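PDB 5LHF: N-(5'-phosphoribosyl)anthranilate isomerase from Thermococcus kodakarensis, which catalyses the isomerisation of N-(5-phospho-beta-D-ribosyl)anthranilate to 1-(2-carboxyphenylamino)-1-deoxy-D-ribulose 5-phosphate, the third step of tryptophan biosynthesis from chorismate. Local coordinates for residues 5-11 / 24-30. Sequence-based numbering, arbitrary orientation.
Sequences FVKICGV and ADATGVV
Extended strands 5-9 and 26-30 run parallel, their axes 4.7 Å apart and inclined by 25°, with Lys7 opposite Ala26 (CA-CA 4.6 Å). Ile8 N donates to Ala26 O (3.1 Å). Upstream, Val6 O accepts Asp25 N (2.8 Å) and, weakly, Ala26 N (3.3 Å), while Asp25 OD2 turns back to take Val6 N (2.9 Å). Thr27 OG1 (chi1 t) donates to Ile8 O at 2.6 Å. Gly10, at positive phi (86°), bends the chain so Gly28 O receives both Gly10 N (2.9 Å) and Val11 N (3.0 Å); a water links Val11 O to Val30 N (2.9 Å each). These are the first two strands of the TIM barrel, joined by helix 14-20 in a beta-alpha-beta crossover. Lys7, Cys9 and Ala26 face the barrel interior, where Lys7, trans through chi3 and turned at chi4 (m), salt-bridges Asp183 through NZ. A side chain on Gly28 would crowd Cys9 SG and Lys7 CE. Phe5 CZ packs on Ala26 CB (3.6 Å); on the helix-facing side, Ile8 CG1 meets Ala24 CB (4.0 Å).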
loop_
_atom_site.group_PDB
_atom_site.type_symbol
_atom_site.label_atom_id
_atom_site.label_comp_id
_atom_site.label_asym_id
_atom_site.label_seq_id
_atom_site.Cartn_x
_atom_site.Cartn_y
_atom_site.Cartn_z
ATOM N N PHE A 5 -10.713 -1.460 -5.346
ATOM C CA PHE A 5 -10.151 -1.210 -4.030
ATOM C C PHE A 5 -9.335 0.071 -4.079
ATOM O O PHE A 5 -8.468 0.221 -4.938
ATOM C CB PHE A 5 -9.286 -2.400 -3.592
ATOM C CG PHE A 5 -8.529 -2.192 -2.304
ATOM C CD1 PHE A 5 -9.121 -2.483 -1.082
ATOM C CD2 PHE A 5 -7.200 -1.780 -2.321
ATOM C CE1 PHE A 5 -8.420 -2.318 0.094
ATOM C CE2 PHE A 5 -6.481 -1.624 -1.140
ATOM C CZ PHE A 5 -7.094 -1.894 0.072
ATOM N N VAL A 6 -9.624 1.001 -3.182
ATOM C CA VAL A 6 -8.863 2.241 -3.083
ATOM C C VAL A 6 -8.388 2.394 -1.650
ATOM O O VAL A 6 -9.199 2.356 -0.719
ATOM C CB VAL A 6 -9.701 3.466 -3.485
ATOM C CG1 VAL A 6 -8.854 4.736 -3.361
ATOM C CG2 VAL A 6 -10.278 3.278 -4.896
ATOM N N LYS A 7 -7.082 2.573 -1.475
ATOM C CA LYS A 7 -6.487 2.754 -0.159
ATOM C C LYS A 7 -5.803 4.111 -0.137
ATOM O O LYS A 7 -5.059 4.440 -1.065
ATOM C CB LYS A 7 -5.496 1.635 0.155
ATOM C CG LYS A 7 -4.716 1.845 1.456
ATOM C CD LYS A 7 -3.936 0.573 1.855
ATOM C CE LYS A 7 -2.888 0.870 2.924
ATOM N NZ LYS A 7 -1.600 1.392 2.337
ATOM N N ILE A 8 -6.103 4.923 0.878
ATOM C CA ILE A 8 -5.407 6.192 1.088
ATOM C C ILE A 8 -4.536 6.017 2.320
ATOM O O ILE A 8 -5.043 5.873 3.444
ATOM C CB ILE A 8 -6.366 7.381 1.252
ATOM C CG1 ILE A 8 -7.185 7.599 -0.033
ATOM C CG2 ILE A 8 -5.581 8.636 1.615
ATOM C CD1 ILE A 8 -8.322 8.612 0.111
ATOM N N CYS A 9 -3.233 6.044 2.116
ATOM C CA CYS A 9 -2.285 5.635 3.144
ATOM C C CYS A 9 -1.735 6.854 3.875
ATOM O O CYS A 9 -1.760 7.977 3.365
ATOM C CB CYS A 9 -1.135 4.834 2.527
ATOM S SG CYS A 9 -0.043 4.070 3.764
ATOM N N GLY A 10 -1.261 6.618 5.099
ATOM C CA GLY A 10 -0.504 7.624 5.819
ATOM C C GLY A 10 -1.306 8.632 6.622
ATOM O O GLY A 10 -0.940 9.811 6.668
ATOM N N VAL A 11 -2.388 8.220 7.256
ATOM C CA VAL A 11 -3.119 9.163 8.098
ATOM C C VAL A 11 -2.371 9.328 9.410
ATOM O O VAL A 11 -1.864 8.353 9.988
ATOM C CB VAL A 11 -4.578 8.717 8.319
ATOM C CG1 VAL A 11 -5.362 8.808 7.012
ATOM C CG2 VAL A 11 -4.630 7.292 8.889
ATOM N N ALA A 24 -12.371 6.009 1.034
ATOM C CA ALA A 24 -11.484 4.895 0.721
ATOM C C ALA A 24 -12.039 3.576 1.246
ATOM O O ALA A 24 -12.778 3.535 2.227
ATOM C CB ALA A 24 -10.077 5.122 1.308
ATOM N N ASP A 25 -11.658 2.484 0.581
ATOM C CA ASP A 25 -11.956 1.164 1.126
ATOM C C ASP A 25 -11.048 0.782 2.287
ATOM O O ASP A 25 -11.424 -0.083 3.085
ATOM C CB ASP A 25 -11.842 0.131 0.020
ATOM C CG ASP A 25 -12.783 0.425 -1.120
ATOM O OD1 ASP A 25 -13.996 0.352 -0.874
ATOM O OD2 ASP A 25 -12.314 0.729 -2.241
ATOM N N ALA A 26 -9.877 1.410 2.398
ATOM C CA ALA A 26 -8.907 1.086 3.433
ATOM C C ALA A 26 -7.987 2.281 3.606
ATOM O O ALA A 26 -7.853 3.117 2.708
ATOM C CB ALA A 26 -8.076 -0.164 3.096
ATOM N N THR A 27 -7.339 2.336 4.761
ATOM C CA THR A 27 -6.321 3.348 5.004
ATOM C C THR A 27 -5.135 2.672 5.688
ATOM O O THR A 27 -5.061 1.441 5.784
ATOM C CB THR A 27 -6.912 4.524 5.803
ATOM O OG1 THR A 27 -5.972 5.612 5.828
ATOM C CG2 THR A 27 -7.265 4.105 7.225
ATOM N N GLY A 28 -4.177 3.482 6.112
ATOM C CA GLY A 28 -2.956 2.958 6.699
ATOM C C GLY A 28 -2.318 3.984 7.600
ATOM O O GLY A 28 -2.406 5.190 7.351
ATOM N N VAL A 29 -1.659 3.499 8.657
ATOM C CA VAL A 29 -0.913 4.364 9.561
ATOM C C VAL A 29 0.519 3.844 9.653
ATOM O O VAL A 29 0.738 2.642 9.832
ATOM C CB VAL A 29 -1.588 4.461 10.950
ATOM C CG1 VAL A 29 -1.733 3.073 11.607
ATOM C CG2 VAL A 29 -0.771 5.367 11.842
ATOM N N VAL A 30 1.494 4.745 9.505
ATOM C CA VAL A 30 2.895 4.357 9.348
ATOM C C VAL A 30 3.601 4.428 10.699
ATOM O O VAL A 30 3.489 5.426 11.419
ATOM C CB VAL A 30 3.604 5.248 8.312
ATOM C CG1 VAL A 30 5.100 4.878 8.216
ATOM C CG2 VAL A 30 2.903 5.142 6.943
HETATM O O HOH W 1 0.722 7.514 9.034
#